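Local coordinates for protein binding component of ABC transporter (Wolinella succinogenes, PDB 3K4U) that probably serves as the substrate-binding component of an ABC transporter, holding lysine in the cleft between its two lobes, at residues E[115-121]-E[156-162]; E[80-85]-E[192-198]; E[84-88]-E[206-210]; E[93-97]-E[167-171]. Numbering follows the deposited sequence.

Contact 1: E[115-121]-E[156-162]; sequences ELTLVTK and KADMFIF. With LYS (lysine), chain K.
Strands 117-121 and 159-162 run parallel, their axes 4.9 Å apart at closest and crossing at -38°. Met159, a selenomethionine with chi1 p and otherwise extended, buries the most surface: its CE lies 3.7 Å from Leu118 CB and 4.0 Å from Leu116 CB. Leu118 shares this face, which helix 125-133 covers. Backbone hydrogen bonds run from Val119 N to Met159 O (3.0 Å) and, weakly, from Ile161 N to Val119 O (3.3 Å). This is the parallel core of one lobe of a periplasmic binding-protein fold: strand 117-121 lies between 138-142 and 159-163, which helix 145-154 joins in a beta-alpha-beta crossover. Thr117 opens the pairing, its N giving a very short 2.4 Å hydrogen bond to Asp158 OD2 and its O receiving Asp158 N (3.1 Å). Farther on, Thr120 OG1 donates to Ile161 O (2.5 Å). Phe162 CZ lies 3.6 Å from CG of the bound lysine and Lys121 CE 3.8 Å from its CE, while Lys121 NZ is hydrogen-bonded to Asp143 O.

Contact 2: E[80-85]-E[192-198]; sequences LRVNFV and GWAIKKG
Leu80 begins the contact through its backbone: Leu80 O accepts a hydrogen bond from Lys197 NZ at 2.9 Å, the Lys197 side chain passing Arg81 O. Val82 turns its CG2 to within 3.6 Å of Ala194 CB. Asn83 forms an antiparallel, hydrogen-bonded pair with Ile195 (CA-CA 5.5 Å): Asn83 N donates to Ile195 O at 2.9 Å and Ile195 N to Asn83 O at 3.0 Å. The side-chain amide, through Asn83 ND2, is hydrogen-bonded to Asp201 of the second subunit. Phe84 is the non-hydrogen-bonded partner of Ala194 (CA-CA 4.6 Å), and its ring, at chi1 m, receives Ala194 CB over one face, a CH-pi contact 4.2 Å from the ring centroid. Val85 N closes the ladder on Trp193 O (3.0 Å), while Val85 CG1 meets Trp193 CE3 at 3.7 Å. Gly192, just before Trp193, lies where a CB would clash with Val85 O. This short antiparallel ladder, joining strand 83-84 to the end of strand 189-195, is consistent with the discontinuous lobe of type II periplasmic binding proteins.

Contact 3: E[84-88]-E[206-210]; sequences FVEPY and LNHFL
A single hydrogen bond links the extended connection 84-88 to helix residues 206-210. Asn207, with chi1 m and chi2 near -22°, extends its amide so that Asn207 OD1 accepts Glu86 N at 3.0 Å with an N-H...O angle of 156°. A helix side chain thus takes up a backbone amide of the connection, close to where the two backbones are nearest, with the CA atoms of Val85 and Asn207 6.1 Å apart.

Apolar packing accounts for much of the remainder. Val85 (chi1 t) points toward the helix and places CG2 3.5 Å from Leu206 CB and CG1 4.3 Å from Leu210 CD2. Leu210, one helical turn after Leu206 and joined to it by the bond from Leu210 N to Leu206 O (2.7 Å), adopts chi1 t and chi2 p, and its CD1 reaches Tyr88 CB at 3.7 Å. Tyr88 is at chi1 p; its ring leads away from the helix and meets that of Trp193.

Close carbon-oxygen contacts complete the interface: Leu210 CD2 sits 3.1 Å from Glu86 O and 3.4 Å from Pro87 O. Phe84 and Glu86 are covered from outside by His208 of the second subunit. This is packing within one lobe of a two-lobed solute-binding protein: helix 200-216 lies against the loop that leads into strand 89-98, which runs on to the other lobe.

Contact 4: E[93-97]-E[167-171]; sequences QSLLV and NVAFM
The extended backbone of 93-97 and the helical turn 167-171 run in roughly the same direction, their axes 27° apart and 9.6 Å distant at closest. The backbones come nearest at Leu96 and Asn167, whose CA atoms are 6.8 Å apart. Within the helix, Met171 N donates to Asn167 O at 2.8 Å. No hydrogen bond joins the two segments, so they meet by packing.

Ser94 and Leu96 direct their CA-to-CB bonds toward the helix, whereas Leu95 between them points away. Leu96, in the m,t rotamer, is the most covered residue: its CD1 lies 3.8 Å from Phe170 CD2 and its CD2 3.8 Å from CG of Met171, a selenomethionine. These two residues sit one after the other on the helix, and the leucine tip fits against both. Asn167, at chi1 m, turns its amide across the strand, bringing OD1 3.2 Å from Leu96 CG and ND2 3.1 Å from Ser94 CB.

Helix 164-175 thus lies against the face of strand 89-98 that carries Ser94 and Leu96. His181 of the antiparallel strand 179-182 extends this surface, touching Ser94, Leu96, Asn167 and Met171. On its other edge strand 89-98 pairs with strand 159-163, through Phe160 and Phe162, and the side chain of Gln93, pointing away from helix 164-175, packs on helix 125-133.

How the contacts relate
From the N terminus, segments 80-85 and 84-88, which overlap at Phe84 and Val85, start the two widest loops: contact 2 closes one at 192-198 and contact 3 the other at 206-210. Strand 89-98 then leaves this lobe, and contact 4 opens at 93-97 inside both loops. Contact 1 is nested deeper still, beginning at 115-121 and closing at 156-162 before helix 164-175 closes contact 4. Contacts 1 and 4 join directly, with Phe160 N 2.6 Å from Leu96 O in a probable hydrogen bond, and build one lobe; contacts 2 and 3 build the other, across the chain's centre. The centres of contacts 1 and 2 are about 31 Å apart.

Contact 1: E[115-121]-E[156-162]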
loop_
_atom_site.group_PDB
_atom_site.type_symbol
_atom_site.label_atom_id
_atom_site.label_comp_id
_atom_site.label_asym_id
_atom_site.label_seq_id
_atom_site.Cartn_x
_atom_site.Cartn_y
_atom_site.Cartn_z
ATOM N N GLU E 115 -8.749 47.340 -18.013
ATOM C CA GLU E 115 -10.135 47.474 -18.471
ATOM C C GLU E 115 -11.075 46.885 -17.402
ATOM O O GLU E 115 -11.986 47.558 -16.899
ATOM C CB GLU E 115 -10.318 46.695 -19.789
ATOM C CG GLU E 115 -10.889 47.494 -20.974
ATOM C CD GLU E 115 -12.388 47.856 -20.874
ATOM O OE1 GLU E 115 -12.810 48.830 -21.557
ATOM O OE2 GLU E 115 -13.143 47.168 -20.148
ATOM N N LEU E 116 -10.817 45.628 -17.050
ATOM C CA LEU E 116 -11.655 44.872 -16.134
ATOM C C LEU E 116 -11.636 45.324 -14.669
ATOM O O LEU E 116 -10.606 45.745 -14.132
ATOM C CB LEU E 116 -11.314 43.385 -16.240
ATOM C CG LEU E 116 -11.625 42.802 -17.627
ATOM C CD1 LEU E 116 -10.881 41.515 -17.829
ATOM C CD2 LEU E 116 -13.127 42.605 -17.855
ATOM N N THR E 117 -12.804 45.217 -14.041
ATOM C CA THR E 117 -13.005 45.519 -12.621
ATOM C C THR E 117 -13.323 44.221 -11.884
ATOM O O THR E 117 -14.183 43.442 -12.346
ATOM C CB THR E 117 -14.193 46.471 -12.454
ATOM O OG1 THR E 117 -14.319 47.286 -13.637
ATOM C CG2 THR E 117 -14.000 47.343 -11.235
ATOM N N LEU E 118 -12.642 43.978 -10.760
ATOM C CA LEU E 118 -12.850 42.753 -9.963
ATOM C C LEU E 118 -13.145 42.999 -8.465
ATOM O O LEU E 118 -12.408 43.710 -7.757
ATOM C CB LEU E 118 -11.634 41.857 -10.124
ATOM C CG LEU E 118 -11.233 40.788 -9.108
ATOM C CD1 LEU E 118 -11.520 39.422 -9.679
ATOM C CD2 LEU E 118 -9.761 40.963 -8.833
ATOM N N VAL E 119 -14.221 42.384 -7.979
ATOM C CA VAL E 119 -14.685 42.667 -6.614
ATOM C C VAL E 119 -14.776 41.486 -5.654
ATOM O O VAL E 119 -15.159 40.353 -6.039
ATOM C CB VAL E 119 -15.996 43.450 -6.586
ATOM C CG1 VAL E 119 -15.768 44.857 -7.125
ATOM C CG2 VAL E 119 -17.059 42.737 -7.372
ATOM N N THR E 120 -14.419 41.774 -4.400
ATOM C CA THR E 120 -14.620 40.836 -3.308
ATOM C C THR E 120 -14.870 41.518 -1.933
ATOM O O THR E 120 -14.917 42.759 -1.815
ATOM C CB THR E 120 -13.445 39.846 -3.222
ATOM O OG1 THR E 120 -13.890 38.622 -2.616
ATOM C CG2 THR E 120 -12.291 40.430 -2.426
ATOM N N LYS E 121 -15.013 40.696 -0.903
ATOM C CA LYS E 121 -15.249 41.207 0.418
ATOM C C LYS E 121 -13.940 41.714 1.037
ATOM O O LYS E 121 -12.847 41.233 0.680
ATOM C CB LYS E 121 -15.858 40.111 1.285
ATOM C CG LYS E 121 -15.795 40.411 2.804
ATOM C CD LYS E 121 -16.089 39.130 3.570
ATOM C CE LYS E 121 -16.319 39.385 5.022
ATOM N NZ LYS E 121 -17.560 40.148 5.238
ATOM N N LYS E 156 -21.636 46.855 -12.759
ATOM C CA LYS E 156 -20.762 47.936 -12.323
ATOM C C LYS E 156 -19.346 47.370 -12.070
ATOM O O LYS E 156 -18.405 48.106 -11.724
ATOM C CB LYS E 156 -21.314 48.596 -11.046
ATOM C CG LYS E 156 -22.773 49.074 -11.118
ATOM C CD LYS E 156 -22.913 50.488 -10.546
ATOM C CE LYS E 156 -24.083 50.615 -9.565
ATOM N NZ LYS E 156 -23.819 51.693 -8.549
ATOM N N ALA E 157 -19.242 46.048 -12.225
ATOM C CA ALA E 157 -18.007 45.265 -12.153
ATOM C C ALA E 157 -18.194 44.002 -13.024
ATOM O O ALA E 157 -19.329 43.642 -13.389
ATOM C CB ALA E 157 -17.712 44.881 -10.726
ATOM N N ASP E 158 -17.092 43.331 -13.354
ATOM C CA ASP E 158 -17.122 42.263 -14.361
ATOM C C ASP E 158 -17.071 40.858 -13.781
ATOM O O ASP E 158 -17.510 39.910 -14.426
ATOM C CB ASP E 158 -15.986 42.436 -15.354
ATOM C CG ASP E 158 -15.724 43.875 -15.683
ATOM O OD1 ASP E 158 -16.554 44.476 -16.410
ATOM O OD2 ASP E 158 -14.685 44.396 -15.208
HETATM N N MSE E 159 -16.544 40.732 -12.564
HETATM C CA MSE E 159 -16.240 39.434 -11.980
HETATM C C MSE E 159 -15.970 39.479 -10.485
HETATM O O MSE E 159 -15.380 40.441 -9.966
HETATM C CB MSE E 159 -15.022 38.839 -12.664
HETATM C CG MSE E 159 -13.889 39.828 -12.792
HETATM SE SE MSE E 159 -12.365 38.971 -13.624
HETATM C CE MSE E 159 -11.063 40.458 -13.459
ATOM N N PHE E 160 -16.392 38.400 -9.828
ATOM C CA PHE E 160 -16.317 38.189 -8.380
ATOM C C PHE E 160 -15.310 37.068 -8.047
ATOM O O PHE E 160 -15.227 36.067 -8.756
ATOM C CB PHE E 160 -17.720 37.830 -7.881
ATOM C CG PHE E 160 -17.823 37.647 -6.390
ATOM C CD1 PHE E 160 -17.747 38.741 -5.525
ATOM C CD2 PHE E 160 -18.029 36.390 -5.847
ATOM C CE1 PHE E 160 -17.832 38.566 -4.160
ATOM C CE2 PHE E 160 -18.114 36.230 -4.479
ATOM C CZ PHE E 160 -18.018 37.323 -3.641
ATOM N N ILE E 161 -14.526 37.252 -6.992
ATOM C CA ILE E 161 -13.532 36.245 -6.560
ATOM C C ILE E 161 -13.780 35.866 -5.115
ATOM O O ILE E 161 -13.979 36.729 -4.270
ATOM C CB ILE E 161 -12.077 36.728 -6.654
ATOM C CG1 ILE E 161 -11.113 35.577 -6.269
ATOM C CG2 ILE E 161 -11.851 37.954 -5.746
ATOM C CD1 ILE E 161 -9.583 35.888 -6.476
ATOM N N PHE E 162 -13.752 34.571 -4.826
ATOM C CA PHE E 162 -14.057 34.103 -3.489
ATOM C C PHE E 162 -13.899 32.594 -3.447
ATOM O O PHE E 162 -13.794 31.956 -4.488
ATOM C CB PHE E 162 -15.502 34.491 -3.123
ATOM C CG PHE E 162 -15.723 34.639 -1.661
ATOM C CD1 PHE E 162 -15.478 35.855 -1.029
ATOM C CD2 PHE E 162 -16.168 33.569 -0.907
ATOM C CE1 PHE E 162 -15.654 35.980 0.345
ATOM C CE2 PHE E 162 -16.348 33.689 0.456
ATOM C CZ PHE E 162 -16.094 34.896 1.086
HETATM N N LYS K . -11.891 31.392 3.746
HETATM C CA LYS K . -12.287 32.779 3.875
HETATM C C LYS K . -11.300 33.451 4.802
HETATM O O LYS K . -10.778 32.798 5.702
HETATM C CB LYS K . -13.696 32.877 4.477
HETATM C CG LYS K . -14.421 34.173 4.199
HETATM C CD LYS K . -15.287 34.541 5.351
HETATM C CE LYS K . -16.306 35.631 5.000
HETATM N NZ LYS K . -17.371 35.767 6.028
HETATM O OXT LYS K . -11.010 34.640 4.683
#

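Contact 2: E[80-85]-E[192-198]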
loop_
_atom_site.group_PDB
_atom_site.type_symbol
_atom_site.label_atom_id
_atom_site.label_comp_id
_atom_site.label_asym_id
_atom_site.label_seq_id
_atom_site.Cartn_x
_atom_site.Cartn_y
_atom_site.Cartn_z
ATOM N N LEU E 80 -0.376 32.583 13.886
ATOM C CA LEU E 80 0.450 33.245 14.879
ATOM C C LEU E 80 -0.345 33.665 16.133
ATOM O O LEU E 80 0.225 33.801 17.230
ATOM C CB LEU E 80 1.143 34.456 14.242
ATOM C CG LEU E 80 2.462 34.186 13.481
ATOM C CD1 LEU E 80 2.954 35.449 12.749
ATOM C CD2 LEU E 80 3.602 33.631 14.371
ATOM N N ARG E 81 -1.659 33.841 15.974
ATOM C CA ARG E 81 -2.484 34.500 16.982
ATOM C C ARG E 81 -3.478 33.581 17.671
ATOM O O ARG E 81 -3.697 33.710 18.889
ATOM C CB ARG E 81 -3.182 35.723 16.400
ATOM C CG ARG E 81 -2.215 36.741 15.837
ATOM C CD ARG E 81 -2.848 38.108 15.671
ATOM N NE ARG E 81 -3.743 38.198 14.519
ATOM C CZ ARG E 81 -4.924 38.826 14.525
ATOM N NH1 ARG E 81 -5.387 39.406 15.634
ATOM N NH2 ARG E 81 -5.655 38.850 13.409
ATOM N N VAL E 82 -4.070 32.667 16.893
ATOM C CA VAL E 82 -4.829 31.536 17.419
ATOM C C VAL E 82 -4.212 30.208 16.963
ATOM O O VAL E 82 -3.341 30.233 16.079
ATOM C CB VAL E 82 -6.322 31.608 16.985
ATOM C CG1 VAL E 82 -7.025 32.740 17.721
ATOM C CG2 VAL E 82 -6.496 31.765 15.476
ATOM N N ASN E 83 -4.664 29.069 17.523
ATOM C CA ASN E 83 -4.256 27.730 17.078
ATOM C C ASN E 83 -5.368 27.157 16.235
ATOM O O ASN E 83 -6.555 27.444 16.478
ATOM C CB ASN E 83 -4.081 26.735 18.215
ATOM C CG ASN E 83 -2.834 26.944 19.028
ATOM O OD1 ASN E 83 -1.811 27.436 18.552
ATOM N ND2 ASN E 83 -2.898 26.534 20.270
ATOM N N PHE E 84 -4.993 26.315 15.268
ATOM C CA PHE E 84 -5.951 25.686 14.405
ATOM C C PHE E 84 -5.998 24.190 14.579
ATOM O O PHE E 84 -5.024 23.578 14.977
ATOM C CB PHE E 84 -5.589 25.960 12.991
ATOM C CG PHE E 84 -6.041 27.277 12.506
ATOM C CD1 PHE E 84 -7.361 27.448 12.120
ATOM C CD2 PHE E 84 -5.165 28.330 12.400
ATOM C CE1 PHE E 84 -7.792 28.639 11.654
ATOM C CE2 PHE E 84 -5.603 29.536 11.917
ATOM C CZ PHE E 84 -6.922 29.689 11.560
ATOM N N VAL E 85 -7.163 23.624 14.304
ATOM C CA VAL E 85 -7.411 22.211 14.356
ATOM C C VAL E 85 -7.141 21.634 12.961
ATOM O O VAL E 85 -7.312 22.337 11.982
ATOM C CB VAL E 85 -8.877 21.991 14.771
ATOM C CG1 VAL E 85 -9.381 20.626 14.369
ATOM C CG2 VAL E 85 -8.992 22.147 16.264
ATOM N N GLY E 192 -9.848 25.532 8.842
ATOM C CA GLY E 192 -9.813 24.912 10.158
ATOM C C GLY E 192 -10.561 25.702 11.230
ATOM O O GLY E 192 -10.838 26.895 11.035
ATOM N N TRP E 193 -10.892 25.051 12.347
ATOM C CA TRP E 193 -11.581 25.707 13.430
ATOM C C TRP E 193 -10.459 26.300 14.210
ATOM O O TRP E 193 -9.479 25.593 14.466
ATOM C CB TRP E 193 -12.332 24.720 14.362
ATOM C CG TRP E 193 -13.225 23.821 13.626
ATOM C CD1 TRP E 193 -13.970 24.140 12.534
ATOM C CD2 TRP E 193 -13.423 22.422 13.862
ATOM N NE1 TRP E 193 -14.641 23.022 12.087
ATOM C CE2 TRP E 193 -14.314 21.959 12.886
ATOM C CE3 TRP E 193 -12.901 21.511 14.788
ATOM C CZ2 TRP E 193 -14.707 20.630 12.805
ATOM C CZ3 TRP E 193 -13.316 20.186 14.725
ATOM C CH2 TRP E 193 -14.221 19.763 13.747
ATOM N N ALA E 194 -10.610 27.555 14.641
ATOM C CA ALA E 194 -9.622 28.172 15.528
ATOM C C ALA E 194 -10.090 28.216 16.991
ATOM O O ALA E 194 -11.306 28.179 17.289
ATOM C CB ALA E 194 -9.271 29.538 15.049
ATOM N N ILE E 195 -9.094 28.263 17.877
ATOM C CA ILE E 195 -9.255 28.311 19.295
ATOM C C ILE E 195 -8.054 29.059 19.897
ATOM O O ILE E 195 -7.054 29.306 19.213
ATOM C CB ILE E 195 -9.331 26.927 19.897
ATOM C CG1 ILE E 195 -8.020 26.172 19.664
ATOM C CG2 ILE E 195 -10.548 26.206 19.362
ATOM C CD1 ILE E 195 -7.886 24.892 20.541
ATOM N N LYS E 196 -8.117 29.424 21.168
ATOM C CA LYS E 196 -6.987 30.167 21.650
ATOM C C LYS E 196 -5.858 29.291 22.170
ATOM O O LYS E 196 -6.053 28.152 22.567
ATOM C CB LYS E 196 -7.378 31.259 22.628
ATOM C CG LYS E 196 -8.269 30.850 23.693
ATOM C CD LYS E 196 -8.441 32.015 24.597
ATOM C CE LYS E 196 -7.339 32.039 25.672
ATOM N NZ LYS E 196 -7.593 30.955 26.719
ATOM N N LYS E 197 -4.671 29.880 22.160
ATOM C CA LYS E 197 -3.443 29.197 22.381
ATOM C C LYS E 197 -3.323 28.754 23.799
ATOM O O LYS E 197 -4.022 29.273 24.686
ATOM C CB LYS E 197 -2.312 30.155 22.118
ATOM C CG LYS E 197 -2.149 30.553 20.692
ATOM C CD LYS E 197 -1.383 31.851 20.648
ATOM C CE LYS E 197 -0.026 31.656 20.054
ATOM N NZ LYS E 197 0.613 32.988 20.031
ATOM N N GLY E 198 -2.410 27.807 24.015
ATOM C CA GLY E 198 -2.088 27.376 25.342
ATOM C C GLY E 198 -3.042 26.312 25.801
ATOM O O GLY E 198 -2.966 25.919 26.958
#

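Contact 3: E[84-88]-E[206-210]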
loop_
_atom_site.group_PDB
_atom_site.type_symbol
_atom_site.label_atom_id
_atom_site.label_comp_id
_atom_site.label_asym_id
_atom_site.label_seq_id
_atom_site.Cartn_x
_atom_site.Cartn_y
_atom_site.Cartn_z
ATOM N N PHE E 84 -4.993 26.315 15.268
ATOM C CA PHE E 84 -5.951 25.686 14.405
ATOM C C PHE E 84 -5.998 24.190 14.579
ATOM O O PHE E 84 -5.024 23.578 14.977
ATOM C CB PHE E 84 -5.589 25.960 12.991
ATOM C CG PHE E 84 -6.041 27.277 12.506
ATOM C CD1 PHE E 84 -7.361 27.448 12.120
ATOM C CD2 PHE E 84 -5.165 28.330 12.400
ATOM C CE1 PHE E 84 -7.792 28.639 11.654
ATOM C CE2 PHE E 84 -5.603 29.536 11.917
ATOM C CZ PHE E 84 -6.922 29.689 11.560
ATOM N N VAL E 85 -7.163 23.624 14.304
ATOM C CA VAL E 85 -7.411 22.211 14.356
ATOM C C VAL E 85 -7.141 21.634 12.961
ATOM O O VAL E 85 -7.312 22.337 11.982
ATOM C CB VAL E 85 -8.877 21.991 14.771
ATOM C CG1 VAL E 85 -9.381 20.626 14.369
ATOM C CG2 VAL E 85 -8.992 22.147 16.264
ATOM N N GLU E 86 -6.709 20.381 12.855
ATOM C CA GLU E 86 -6.489 19.772 11.515
ATOM C C GLU E 86 -7.582 20.242 10.562
ATOM O O GLU E 86 -8.717 20.303 10.934
ATOM C CB GLU E 86 -6.436 18.233 11.610
ATOM C CG GLU E 86 -5.113 17.736 12.158
ATOM C CD GLU E 86 -3.925 18.289 11.359
ATOM O OE1 GLU E 86 -3.768 17.885 10.172
ATOM O OE2 GLU E 86 -3.146 19.115 11.892
ATOM N N PRO E 87 -7.255 20.592 9.318
ATOM C CA PRO E 87 -8.295 21.297 8.571
ATOM C C PRO E 87 -9.495 20.402 8.322
ATOM O O PRO E 87 -9.340 19.195 8.383
ATOM C CB PRO E 87 -7.585 21.661 7.275
ATOM C CG PRO E 87 -6.617 20.639 7.114
ATOM C CD PRO E 87 -6.113 20.253 8.464
ATOM N N TYR E 88 -10.680 20.942 8.044
ATOM C CA TYR E 88 -11.825 20.051 7.971
ATOM C C TYR E 88 -12.430 19.981 6.588
ATOM O O TYR E 88 -13.166 19.042 6.244
ATOM C CB TYR E 88 -12.862 20.385 9.045
ATOM C CG TYR E 88 -13.509 21.745 8.908
ATOM C CD1 TYR E 88 -14.754 21.898 8.285
ATOM C CD2 TYR E 88 -12.868 22.880 9.367
ATOM C CE1 TYR E 88 -15.340 23.139 8.160
ATOM C CE2 TYR E 88 -13.432 24.115 9.221
ATOM C CZ TYR E 88 -14.684 24.250 8.638
ATOM O OH TYR E 88 -15.254 25.526 8.534
ATOM N N LEU E 206 -10.657 18.111 19.783
ATOM C CA LEU E 206 -11.195 18.454 18.482
ATOM C C LEU E 206 -10.680 17.563 17.362
ATOM O O LEU E 206 -11.465 17.065 16.558
ATOM C CB LEU E 206 -10.888 19.893 18.139
ATOM C CG LEU E 206 -11.686 21.026 18.755
ATOM C CD1 LEU E 206 -12.872 20.430 19.410
ATOM C CD2 LEU E 206 -10.813 21.692 19.721
ATOM N N ASN E 207 -9.356 17.364 17.315
ATOM C CA ASN E 207 -8.715 16.539 16.280
ATOM C C ASN E 207 -9.317 15.140 16.267
ATOM O O ASN E 207 -9.615 14.588 15.203
ATOM C CB ASN E 207 -7.227 16.473 16.540
ATOM C CG ASN E 207 -6.480 17.709 16.039
ATOM O OD1 ASN E 207 -6.951 18.428 15.163
ATOM N ND2 ASN E 207 -5.308 17.952 16.595
ATOM N N HIS E 208 -9.568 14.581 17.446
ATOM C CA HIS E 208 -10.178 13.266 17.470
ATOM C C HIS E 208 -11.682 13.275 17.124
ATOM O O HIS E 208 -12.191 12.288 16.590
ATOM C CB HIS E 208 -9.948 12.586 18.808
ATOM C CG HIS E 208 -8.579 12.032 18.964
ATOM N ND1 HIS E 208 -7.702 12.491 19.918
ATOM C CD2 HIS E 208 -7.924 11.059 18.277
ATOM C CE1 HIS E 208 -6.568 11.812 19.819
ATOM N NE2 HIS E 208 -6.677 10.940 18.830
ATOM N N PHE E 209 -12.372 14.382 17.428
ATOM C CA PHE E 209 -13.781 14.563 17.049
ATOM C C PHE E 209 -13.876 14.680 15.543
ATOM O O PHE E 209 -14.773 14.083 14.920
ATOM C CB PHE E 209 -14.418 15.793 17.753
ATOM C CG PHE E 209 -15.655 16.314 17.064
ATOM C CD1 PHE E 209 -16.876 15.670 17.210
ATOM C CD2 PHE E 209 -15.592 17.435 16.265
ATOM C CE1 PHE E 209 -18.025 16.125 16.535
ATOM C CE2 PHE E 209 -16.752 17.895 15.590
ATOM C CZ PHE E 209 -17.959 17.225 15.723
ATOM N N LEU E 210 -12.931 15.412 14.953
ATOM C CA LEU E 210 -12.856 15.511 13.478
ATOM C C LEU E 210 -12.617 14.164 12.823
ATOM O O LEU E 210 -13.291 13.827 11.858
ATOM C CB LEU E 210 -11.804 16.503 13.026
ATOM C CG LEU E 210 -11.765 16.846 11.540
ATOM C CD1 LEU E 210 -13.118 17.317 11.017
ATOM C CD2 LEU E 210 -10.721 17.922 11.264
#

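Contact 4: E[93-97]-E[167-171]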
loop_
_atom_site.group_PDB
_atom_site.type_symbol
_atom_site.label_atom_id
_atom_site.label_comp_id
_atom_site.label_asym_id
_atom_site.label_seq_id
_atom_site.Cartn_x
_atom_site.Cartn_y
_atom_site.Cartn_z
ATOM N N GLN E 93 -9.947 29.544 -4.253
ATOM C CA GLN E 93 -10.663 30.658 -4.851
ATOM C C GLN E 93 -11.062 30.413 -6.296
ATOM O O GLN E 93 -10.321 29.804 -7.062
ATOM C CB GLN E 93 -9.864 31.950 -4.734
ATOM C CG GLN E 93 -10.506 32.951 -3.816
ATOM C CD GLN E 93 -10.300 32.601 -2.391
ATOM O OE1 GLN E 93 -10.960 31.723 -1.850
ATOM N NE2 GLN E 93 -9.357 33.272 -1.756
ATOM N N SER E 94 -12.251 30.874 -6.645
ATOM C CA SER E 94 -12.784 30.745 -7.978
ATOM C C SER E 94 -13.284 32.098 -8.422
ATOM O O SER E 94 -13.188 33.078 -7.688
ATOM C CB SER E 94 -13.951 29.780 -7.978
ATOM O OG SER E 94 -13.573 28.518 -8.466
ATOM N N LEU E 95 -13.802 32.148 -9.646
ATOM C CA LEU E 95 -14.282 33.377 -10.242
ATOM C C LEU E 95 -15.746 33.265 -10.705
ATOM O O LEU E 95 -16.158 32.255 -11.296
ATOM C CB LEU E 95 -13.359 33.802 -11.376
ATOM C CG LEU E 95 -11.850 33.868 -11.087
ATOM C CD1 LEU E 95 -11.093 34.300 -12.325
ATOM C CD2 LEU E 95 -11.511 34.796 -9.915
ATOM N N LEU E 96 -16.536 34.291 -10.396
ATOM C CA LEU E 96 -17.834 34.431 -11.021
ATOM C C LEU E 96 -17.751 35.627 -11.956
ATOM O O LEU E 96 -17.353 36.706 -11.520
ATOM C CB LEU E 96 -18.933 34.623 -9.981
ATOM C CG LEU E 96 -19.317 33.487 -9.030
ATOM C CD1 LEU E 96 -20.523 33.935 -8.202
ATOM C CD2 LEU E 96 -19.603 32.172 -9.759
ATOM N N VAL E 97 -18.108 35.430 -13.233
ATOM C CA VAL E 97 -18.005 36.485 -14.277
ATOM C C VAL E 97 -19.359 36.772 -14.937
ATOM O O VAL E 97 -20.278 35.955 -14.860
ATOM C CB VAL E 97 -16.915 36.122 -15.369
ATOM C CG1 VAL E 97 -15.601 35.647 -14.713
ATOM C CG2 VAL E 97 -17.419 35.059 -16.362
ATOM N N ASN E 167 -19.247 30.219 -4.561
ATOM C CA ASN E 167 -19.665 30.357 -5.940
ATOM C C ASN E 167 -20.661 29.315 -6.403
ATOM O O ASN E 167 -21.671 29.639 -7.017
ATOM C CB ASN E 167 -18.449 30.394 -6.845
ATOM C CG ASN E 167 -17.573 31.580 -6.564
ATOM O OD1 ASN E 167 -18.059 32.678 -6.256
ATOM N ND2 ASN E 167 -16.267 31.376 -6.663
ATOM N N VAL E 168 -20.427 28.053 -6.103
ATOM C CA VAL E 168 -21.436 27.101 -6.587
ATOM C C VAL E 168 -22.805 27.287 -5.920
ATOM O O VAL E 168 -23.814 27.164 -6.571
ATOM C CB VAL E 168 -20.948 25.616 -6.733
ATOM C CG1 VAL E 168 -19.617 25.414 -6.175
ATOM C CG2 VAL E 168 -21.919 24.659 -6.136
ATOM N N ALA E 169 -22.834 27.631 -4.640
ATOM C CA ALA E 169 -24.105 27.862 -3.955
ATOM C C ALA E 169 -24.768 29.127 -4.491
ATOM O O ALA E 169 -25.987 29.195 -4.655
ATOM C CB ALA E 169 -23.897 27.950 -2.472
ATOM N N PHE E 170 -23.953 30.126 -4.791
ATOM C CA PHE E 170 -24.486 31.327 -5.395
ATOM C C PHE E 170 -25.003 31.107 -6.816
ATOM O O PHE E 170 -26.045 31.643 -7.178
ATOM C CB PHE E 170 -23.449 32.432 -5.363
ATOM C CG PHE E 170 -23.989 33.781 -5.726
ATOM C CD1 PHE E 170 -24.356 34.681 -4.733
ATOM C CD2 PHE E 170 -24.089 34.162 -7.056
ATOM C CE1 PHE E 170 -24.825 35.935 -5.056
ATOM C CE2 PHE E 170 -24.558 35.399 -7.399
ATOM C CZ PHE E 170 -24.929 36.297 -6.397
HETATM N N MSE E 171 -24.272 30.332 -7.615
HETATM C CA MSE E 171 -24.688 29.986 -8.969
HETATM C C MSE E 171 -26.039 29.327 -8.974
HETATM O O MSE E 171 -26.813 29.522 -9.896
HETATM C CB MSE E 171 -23.684 29.040 -9.630
HETATM C CG MSE E 171 -22.470 29.719 -10.248
HETATM SE SE MSE E 171 -22.944 31.200 -11.440
HETATM C CE MSE E 171 -23.855 30.188 -12.862
#